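Local coordinates for protein N-isopropylammelide isopropylaminohydrolase (Burkholderia multivorans ATCC 17616, PDB 6NBO) that belongs to the amidohydrolase family, metal-dependent hydrolases built on a TIM barrel, and carries zinc in its active site, at residues L234-I248 with L265-V277. Residues are numbered along the deposited sequence; the frame is centred on the assembly and turned at random. Where two conformers were deposited one is given.
Sequences LQRTAALGMQHKVTI and LLARMAELGVAVV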
# COMPACT_ATOMS: atom_id res chain seq x y z
N LEU A 234 0.21 -9.96 -18.48
CA LEU A 234 0.51 -8.78 -19.29
C LEU A 234 -0.15 -8.87 -20.67
O LEU A 234 -0.60 -7.85 -21.21
CB LEU A 234 2.02 -8.62 -19.43
CG LEU A 234 2.79 -8.39 -18.11
CD1 LEU A 234 4.28 -8.33 -18.36
CD2 LEU A 234 2.31 -7.11 -17.43
N GLN A 235 -0.20 -10.07 -21.26
CA GLN A 235 -0.91 -10.25 -22.52
C GLN A 235 -2.36 -9.82 -22.40
O GLN A 235 -2.89 -9.10 -23.26
CB GLN A 235 -0.86 -11.71 -22.96
CG GLN A 235 0.43 -12.18 -23.55
CD GLN A 235 0.24 -13.51 -24.26
OE1 GLN A 235 -0.76 -13.70 -24.95
NE2 GLN A 235 1.17 -14.43 -24.07
N ARG A 236 -3.04 -10.28 -21.35
CA ARG A 236 -4.44 -9.95 -21.15
C ARG A 236 -4.60 -8.46 -20.88
O ARG A 236 -5.53 -7.82 -21.39
CB ARG A 236 -5.01 -10.79 -20.00
CG ARG A 236 -6.49 -11.05 -20.11
CD ARG A 236 -6.79 -12.04 -21.23
NE ARG A 236 -8.20 -12.04 -21.59
CZ ARG A 236 -8.68 -11.60 -22.75
NH1 ARG A 236 -9.99 -11.63 -22.98
NH2 ARG A 236 -7.86 -11.13 -23.68
N THR A 237 -3.70 -7.89 -20.07
CA THR A 237 -3.73 -6.45 -19.78
C THR A 237 -3.68 -5.63 -21.07
O THR A 237 -4.43 -4.66 -21.24
CB THR A 237 -2.56 -6.08 -18.88
OG1 THR A 237 -2.62 -6.83 -17.66
CG2 THR A 237 -2.59 -4.58 -18.56
N ALA A 238 -2.77 -6.00 -21.97
CA ALA A 238 -2.65 -5.29 -23.24
C ALA A 238 -3.87 -5.52 -24.12
O ALA A 238 -4.40 -4.58 -24.71
CB ALA A 238 -1.38 -5.73 -23.96
N ALA A 239 -4.32 -6.78 -24.21
CA ALA A 239 -5.43 -7.10 -25.10
C ALA A 239 -6.70 -6.34 -24.71
O ALA A 239 -7.46 -5.88 -25.58
CB ALA A 239 -5.68 -8.61 -25.11
N LEU A 240 -6.95 -6.18 -23.42
CA LEU A 240 -8.13 -5.46 -22.94
C LEU A 240 -7.90 -3.96 -22.79
O LEU A 240 -8.80 -3.26 -22.32
CB LEU A 240 -8.59 -6.05 -21.61
CG LEU A 240 -9.07 -7.50 -21.73
CD1 LEU A 240 -9.41 -8.07 -20.36
CD2 LEU A 240 -10.26 -7.58 -22.67
N GLY A 241 -6.73 -3.46 -23.17
CA GLY A 241 -6.44 -2.04 -22.99
C GLY A 241 -6.53 -1.58 -21.55
O GLY A 241 -7.00 -0.47 -21.28
N MET A 242 -6.08 -2.41 -20.61
CA MET A 242 -6.19 -2.07 -19.19
C MET A 242 -4.95 -1.35 -18.68
O MET A 242 -4.32 -1.71 -17.68
CB MET A 242 -6.49 -3.32 -18.38
CG MET A 242 -7.90 -3.82 -18.63
SD MET A 242 -8.42 -5.07 -17.48
CE MET A 242 -8.56 -4.11 -15.98
N GLN A 243 -4.65 -0.27 -19.39
CA GLN A 243 -3.54 0.63 -19.09
C GLN A 243 -3.61 1.18 -17.68
O GLN A 243 -4.62 1.76 -17.28
CB GLN A 243 -3.57 1.78 -20.10
CG GLN A 243 -2.34 2.64 -20.12
CD GLN A 243 -1.16 1.93 -20.74
OE1 GLN A 243 -1.32 0.87 -21.34
NE2 GLN A 243 0.03 2.50 -20.59
N HIS A 244 -2.52 1.02 -16.93
CA HIS A 244 -2.42 1.58 -15.59
C HIS A 244 -3.55 1.08 -14.68
O HIS A 244 -3.97 1.79 -13.76
CB HIS A 244 -2.41 3.12 -15.62
CG HIS A 244 -1.23 3.73 -16.33
ND1 HIS A 244 -1.26 4.08 -17.66
CD2 HIS A 244 -0.01 4.09 -15.88
CE1 HIS A 244 -0.09 4.61 -18.01
NE2 HIS A 244 0.68 4.62 -16.94
N LYS A 245 -4.06 -0.11 -14.94
CA LYS A 245 -5.09 -0.69 -14.09
C LYS A 245 -4.70 -2.03 -13.48
O LYS A 245 -5.51 -2.63 -12.76
CB LYS A 245 -6.39 -0.87 -14.89
CG LYS A 245 -7.17 0.43 -15.05
CD LYS A 245 -8.43 0.22 -15.86
CE LYS A 245 -9.69 0.50 -15.06
NZ LYS A 245 -10.91 0.26 -15.88
N VAL A 246 -3.48 -2.51 -13.72
CA VAL A 246 -3.04 -3.80 -13.18
C VAL A 246 -1.78 -3.58 -12.34
O VAL A 246 -0.87 -2.85 -12.73
CB VAL A 246 -2.78 -4.82 -14.31
CG1 VAL A 246 -2.14 -6.11 -13.75
CG2 VAL A 246 -4.08 -5.15 -15.01
N THR A 247 -1.75 -4.21 -11.16
CA THR A 247 -0.62 -4.20 -10.25
C THR A 247 -0.22 -5.64 -10.00
O THR A 247 -1.08 -6.53 -9.86
CB THR A 247 -1.02 -3.50 -8.92
OG1 THR A 247 -1.42 -2.16 -9.20
CG2 THR A 247 0.12 -3.50 -7.90
N ILE A 248 1.09 -5.90 -9.96
CA ILE A 248 1.63 -7.20 -9.60
C ILE A 248 2.23 -7.09 -8.21
O ILE A 248 3.18 -6.32 -8.01
CB ILE A 248 2.70 -7.69 -10.59
CG1 ILE A 248 2.22 -7.51 -12.03
CG2 ILE A 248 3.04 -9.16 -10.28
CD1 ILE A 248 1.03 -8.37 -12.39
N LEU A 265 10.48 -8.31 -19.44
CA LEU A 265 9.20 -8.26 -18.75
C LEU A 265 8.98 -6.88 -18.14
O LEU A 265 7.88 -6.32 -18.24
CB LEU A 265 9.14 -9.33 -17.66
CG LEU A 265 8.97 -10.77 -18.13
CD1 LEU A 265 9.26 -11.70 -16.98
CD2 LEU A 265 7.56 -10.99 -18.65
N LEU A 266 10.01 -6.31 -17.53
CA LEU A 266 9.86 -4.98 -16.94
C LEU A 266 9.54 -3.95 -18.00
O LEU A 266 8.76 -3.02 -17.75
CB LEU A 266 11.14 -4.60 -16.19
CG LEU A 266 11.45 -5.36 -14.91
CD1 LEU A 266 12.84 -4.92 -14.44
CD2 LEU A 266 10.39 -5.08 -13.84
N ALA A 267 10.14 -4.08 -19.19
CA ALA A 267 9.83 -3.14 -20.27
C ALA A 267 8.35 -3.19 -20.62
O ALA A 267 7.72 -2.14 -20.80
CB ALA A 267 10.69 -3.45 -21.50
N ARG A 268 7.78 -4.39 -20.66
CA ARG A 268 6.35 -4.53 -20.96
C ARG A 268 5.50 -3.93 -19.85
O ARG A 268 4.51 -3.25 -20.13
CB ARG A 268 6.00 -6.00 -21.17
CG ARG A 268 6.62 -6.57 -22.43
CD ARG A 268 6.52 -8.08 -22.45
NE ARG A 268 5.14 -8.53 -22.51
CZ ARG A 268 4.77 -9.80 -22.36
NH1 ARG A 268 5.70 -10.72 -22.15
NH2 ARG A 268 3.49 -10.13 -22.43
N MET A 269 5.88 -4.18 -18.59
CA MET A 269 5.15 -3.58 -17.48
C MET A 269 5.19 -2.05 -17.55
O MET A 269 4.17 -1.39 -17.33
CB MET A 269 5.73 -4.09 -16.15
CG MET A 269 5.64 -5.61 -16.04
SD MET A 269 6.61 -6.26 -14.67
CE MET A 269 5.76 -5.45 -13.34
N ALA A 270 6.36 -1.48 -17.85
CA ALA A 270 6.44 -0.02 -17.95
C ALA A 270 5.50 0.50 -19.03
O ALA A 270 4.75 1.46 -18.81
CB ALA A 270 7.88 0.40 -18.24
N GLU A 271 5.53 -0.14 -20.20
CA GLU A 271 4.66 0.25 -21.31
C GLU A 271 3.19 0.23 -20.90
O GLU A 271 2.43 1.13 -21.27
CB GLU A 271 4.91 -0.68 -22.50
CG GLU A 271 4.02 -0.43 -23.70
CD GLU A 271 4.12 1.00 -24.21
OE1 GLU A 271 5.24 1.54 -24.25
OE2 GLU A 271 3.07 1.58 -24.57
N LEU A 272 2.77 -0.77 -20.13
CA LEU A 272 1.37 -0.92 -19.77
C LEU A 272 0.99 -0.19 -18.49
O LEU A 272 -0.16 -0.28 -18.06
CB LEU A 272 1.03 -2.41 -19.63
CG LEU A 272 1.06 -3.15 -20.97
CD1 LEU A 272 1.06 -4.66 -20.77
CD2 LEU A 272 -0.15 -2.73 -21.78
N GLY A 273 1.92 0.55 -17.89
CA GLY A 273 1.62 1.19 -16.63
C GLY A 273 1.37 0.22 -15.50
O GLY A 273 0.60 0.54 -14.59
N VAL A 274 1.99 -0.95 -15.54
CA VAL A 274 1.85 -1.94 -14.47
C VAL A 274 2.92 -1.68 -13.41
O VAL A 274 4.12 -1.72 -13.71
CB VAL A 274 1.98 -3.37 -15.02
CG1 VAL A 274 2.01 -4.37 -13.87
CG2 VAL A 274 0.84 -3.66 -15.99
N ALA A 275 2.49 -1.42 -12.18
CA ALA A 275 3.39 -1.21 -11.05
C ALA A 275 3.66 -2.54 -10.35
O ALA A 275 2.93 -3.52 -10.51
CB ALA A 275 2.79 -0.21 -10.05
N VAL A 276 4.74 -2.56 -9.56
CA VAL A 276 5.07 -3.74 -8.77
C VAL A 276 5.07 -3.34 -7.29
O VAL A 276 5.51 -2.25 -6.92
CB VAL A 276 6.41 -4.38 -9.21
CG1 VAL A 276 7.61 -3.48 -8.91
CG2 VAL A 276 6.57 -5.77 -8.60
N VAL A 277 4.53 -4.23 -6.46
CA VAL A 277 4.56 -4.05 -5.01
C VAL A 277 5.68 -4.92 -4.46
O VAL A 277 5.74 -6.12 -4.74
CB VAL A 277 3.22 -4.43 -4.36
CG1 VAL A 277 3.37 -4.44 -2.85
CG2 VAL A 277 2.12 -3.50 -4.82
O HOH W 1 -2.02 -1.91 -16.34
O HOH W 2 0.26 0.27 -23.89
O HOH W 3 -0.38 -0.66 -11.14
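Leu234 and Met269 meet where two neighbouring helices pack, running in the same general direction with the axes of their facing segments 27° apart. As a knob, Leu234 enters the hole formed by Leu265, Arg268, Met269 and Leu272; its CD1 lies 3.8 Å from Met269 CG and over one face of the Arg268 guanidinium, while CD2 reaches Val274 CG2. Leu272 CD2 packs on Ala238 CB at 3.9 Å. A salt bridge to Asp231 anchors the guanidinium, and Asp231 also accepts a bond from Gln235. Ile248 CG1 rests on Val274 CG1 at 3.6 Å.

Such packing illustrates the TIM barrel of the amidohydrolases: helices 223-239 and 259-272 each lead through a turn into a strand, and strands 246-250 and 275-278 run parallel as neighbours. Ile248 N donates to Ala275 O and Val277 N to Ile248 O (2.9 Å). Water 3 donates to Val246 O and accepts from Ala275 N. His250, just along the first strand, binds zinc.

Polar bonds fasten the helix-to-strand turns. Gln243 NE2 donates to Glu271 O (2.8 Å), brought there by a first torsion of -168° and a bend at chi2; the acceptor lies 9° out of the Gln243 amide plane. Leu272 O accepts from His244 N and from water 1.

A CH-pi contact adds to these: Gly273, closing a Schellman motif, sets CA over the His244 ring face in the conformer given.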